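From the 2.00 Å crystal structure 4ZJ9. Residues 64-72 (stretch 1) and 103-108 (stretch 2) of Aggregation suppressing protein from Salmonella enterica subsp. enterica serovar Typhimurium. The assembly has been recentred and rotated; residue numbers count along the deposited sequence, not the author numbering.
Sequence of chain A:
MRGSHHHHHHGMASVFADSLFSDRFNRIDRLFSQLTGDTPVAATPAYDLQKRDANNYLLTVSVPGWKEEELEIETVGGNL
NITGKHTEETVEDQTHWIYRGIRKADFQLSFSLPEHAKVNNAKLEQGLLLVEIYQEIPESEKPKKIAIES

Stretch 1, residues 64-72: PGWKEEELE
Stretch 2 103-108: RKADFQ

The rule of this contact is an indole held between a lysine chain and a phenyl edge, with the lysine's charge paid for by the segment that carries the indole. Stretch 1 leaves Pro64 (phi/psi -71/143), turns at Gly65 (76/-7), runs extended through Trp66 (-80/138) and Lys67 (-96/158), makes a 3-10 turn over residues 68-70 and enters a strand at Leu71. Stretch 2 is extended: Lys104 (-130/117), Ala105 (-134/142), Asp106 (-58/149), then strand from Phe107 (-149/167). The CA atoms of Gly65 and Lys104 lie 8.1 Å apart, those of Glu70 and Asp106 9.1 Å, a spacing that side chains must fill; 329 Å² is buried in all.

Lys104 and Trp66 cover the most surface. Lys104 points toward stretch 1 with chi1 and chi2 both t, chi3 at 146° and chi4 t, so its nearly straight chain crosses one face of the indole. Lys104 CE sits 3.9 Å from the centroid of the Trp66 six-membered ring, 13° off the normal, a CH-pi contact; Lys104 NZ lies 4.7 Å from the centroid of the Trp66 five-membered ring, 20° off the normal, a cation-pi contact. While still over the indole face, the ammonium reaches its acceptors: Lys104 NZ donates to Gly65 O at 3.0 Å and to Glu70 OE1 at 2.8 Å, the latter within a salt bridge, with a weak bond from Lys104 NZ to Glu70 OE2 at 3.0 Å.

That carboxylate is positioned by its own loop. Glu70 (m, t, chi3 -75°) points toward stretch 2, and Lys67 N donates to Glu70 OE1 at 2.7 Å and 171°, while Glu70 N returns a bond to Lys67 O at 3.0 Å. One carboxylate oxygen thus ties the turn and receives the lysine. Gly65 supplies its carbonyl from a positive-phi conformation that favours glycine; an ideal CB there would lie 4.4 Å from Lys104 CD.

Trp66 leaves its backbone sideways, but chi1 m and chi2 82° bring the ring's end to stretch 2. Over the face opposite Lys104 comes Phe107 (chi1 p, chi2 -91°), edge first: the Phe107 ring and Trp66 six-membered ring have centroids 5.1 Å apart and planes at 82°, with Trp66 CZ2 3.6 Å from Phe107 CE1. At the indole edge, Ala105 O approaches Trp66 CZ2 at 3.4 Å. Leu71 (m, t) extends the apolar patch, its CD2 3.8 Å from Phe107 CZ.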

# COMPACT_ATOMS: atom_id res chain seq x y z
N PRO A 64 -0.98 0.35 2.98
CA PRO A 64 -1.10 -1.00 2.38
C PRO A 64 -1.28 -2.01 3.50
O PRO A 64 -0.70 -1.83 4.59
CB PRO A 64 0.21 -1.16 1.65
CG PRO A 64 1.19 -0.23 2.34
CD PRO A 64 0.32 0.94 2.72
N GLY A 65 -2.12 -3.02 3.27
CA GLY A 65 -2.42 -4.02 4.29
C GLY A 65 -3.37 -3.64 5.40
O GLY A 65 -3.72 -4.47 6.28
N TRP A 66 -3.76 -2.38 5.44
CA TRP A 66 -4.73 -1.92 6.47
C TRP A 66 -6.14 -2.29 6.07
O TRP A 66 -6.49 -2.17 4.87
CB TRP A 66 -4.60 -0.41 6.69
CG TRP A 66 -3.39 -0.03 7.42
CD1 TRP A 66 -2.14 0.13 6.92
CD2 TRP A 66 -3.31 0.23 8.82
NE1 TRP A 66 -1.29 0.48 7.90
CE2 TRP A 66 -1.98 0.56 9.09
CE3 TRP A 66 -4.24 0.17 9.85
CZ2 TRP A 66 -1.54 0.85 10.36
CZ3 TRP A 66 -3.80 0.46 11.13
CH2 TRP A 66 -2.45 0.82 11.37
N LYS A 67 -6.93 -2.76 7.06
CA LYS A 67 -8.35 -3.09 6.88
C LYS A 67 -9.26 -1.92 7.31
O LYS A 67 -8.85 -1.04 8.08
CB LYS A 67 -8.74 -4.36 7.65
CG LYS A 67 -8.11 -5.67 7.14
CD LYS A 67 -8.45 -6.82 8.07
N GLU A 68 -10.49 -1.91 6.80
CA GLU A 68 -11.38 -0.79 7.04
C GLU A 68 -11.65 -0.69 8.52
O GLU A 68 -11.64 0.38 9.10
CB GLU A 68 -12.69 -0.83 6.21
CG GLU A 68 -13.74 -1.85 6.62
CD GLU A 68 -14.92 -1.98 5.60
OE1 GLU A 68 -15.12 -1.11 4.72
OE2 GLU A 68 -15.67 -2.99 5.66
N GLU A 69 -11.77 -1.82 9.18
CA GLU A 69 -12.01 -1.77 10.65
C GLU A 69 -10.84 -1.21 11.49
O GLU A 69 -11.02 -0.88 12.65
CB GLU A 69 -12.42 -3.15 11.21
CG GLU A 69 -11.40 -4.25 11.00
CD GLU A 69 -11.59 -4.98 9.68
OE1 GLU A 69 -12.24 -4.42 8.73
OE2 GLU A 69 -11.09 -6.11 9.59
N GLU A 70 -9.63 -1.13 10.93
CA GLU A 70 -8.46 -0.60 11.67
C GLU A 70 -8.28 0.91 11.49
O GLU A 70 -7.37 1.53 12.15
CB GLU A 70 -7.19 -1.26 11.14
CG GLU A 70 -7.18 -2.79 11.20
CD GLU A 70 -5.87 -3.37 10.66
OE1 GLU A 70 -5.70 -3.35 9.42
OE2 GLU A 70 -4.99 -3.83 11.45
N LEU A 71 -9.14 1.51 10.65
CA LEU A 71 -8.99 2.89 10.25
C LEU A 71 -10.16 3.73 10.70
O LEU A 71 -11.30 3.30 10.58
CB LEU A 71 -8.79 3.01 8.72
CG LEU A 71 -7.52 2.37 8.15
CD1 LEU A 71 -7.55 2.29 6.61
CD2 LEU A 71 -6.28 3.11 8.64
N GLU A 72 -9.87 4.93 11.20
CA GLU A 72 -10.93 5.82 11.61
C GLU A 72 -10.65 7.22 11.23
O GLU A 72 -9.50 7.62 11.16
CB GLU A 72 -11.19 5.65 13.08
CG GLU A 72 -12.20 4.51 13.22
CD GLU A 72 -12.65 4.22 14.61
OE1 GLU A 72 -12.81 5.17 15.41
OE2 GLU A 72 -12.88 3.01 14.84
N ARG A 103 6.56 -3.26 7.55
CA ARG A 103 6.30 -2.85 8.94
C ARG A 103 4.93 -2.15 8.97
O ARG A 103 4.61 -1.39 8.06
CB ARG A 103 7.45 -1.95 9.49
CG ARG A 103 8.82 -2.68 9.52
CD ARG A 103 10.00 -1.84 10.00
N LYS A 104 4.11 -2.49 9.96
CA LYS A 104 2.78 -1.92 10.11
C LYS A 104 2.68 -1.43 11.59
O LYS A 104 2.83 -2.20 12.54
CB LYS A 104 1.72 -2.96 9.73
CG LYS A 104 0.30 -2.43 9.53
CD LYS A 104 -0.70 -3.56 9.25
CE LYS A 104 -2.09 -3.30 9.83
NZ LYS A 104 -3.06 -4.24 9.19
N ALA A 105 2.52 -0.13 11.74
CA ALA A 105 2.52 0.53 13.02
C ALA A 105 1.36 1.51 13.07
O ALA A 105 1.05 2.15 12.07
CB ALA A 105 3.84 1.27 13.20
N ASP A 106 0.74 1.59 14.24
CA ASP A 106 -0.37 2.50 14.48
C ASP A 106 0.08 3.93 14.21
O ASP A 106 1.27 4.28 14.39
CB ASP A 106 -0.86 2.36 15.93
CG ASP A 106 -1.45 0.99 16.23
OD1 ASP A 106 -1.53 0.19 15.27
OD2 ASP A 106 -1.87 0.72 17.38
N PHE A 107 -0.84 4.77 13.75
CA PHE A 107 -0.49 6.15 13.42
C PHE A 107 -1.66 7.08 13.66
O PHE A 107 -2.79 6.64 13.88
CB PHE A 107 -0.09 6.24 11.95
CG PHE A 107 -1.21 5.90 11.00
CD1 PHE A 107 -1.40 4.60 10.55
CD2 PHE A 107 -2.04 6.90 10.52
CE1 PHE A 107 -2.41 4.31 9.65
CE2 PHE A 107 -3.04 6.62 9.61
CZ PHE A 107 -3.25 5.31 9.22
N GLN A 108 -1.38 8.37 13.64
CA GLN A 108 -2.39 9.37 13.68
C GLN A 108 -1.88 10.58 12.92
O GLN A 108 -0.83 11.17 13.23
CB GLN A 108 -2.79 9.74 15.10
CG GLN A 108 -4.15 10.42 15.10
CD GLN A 108 -4.26 11.54 16.10
OE1 GLN A 108 -3.57 12.56 15.96
NE2 GLN A 108 -5.11 11.36 17.10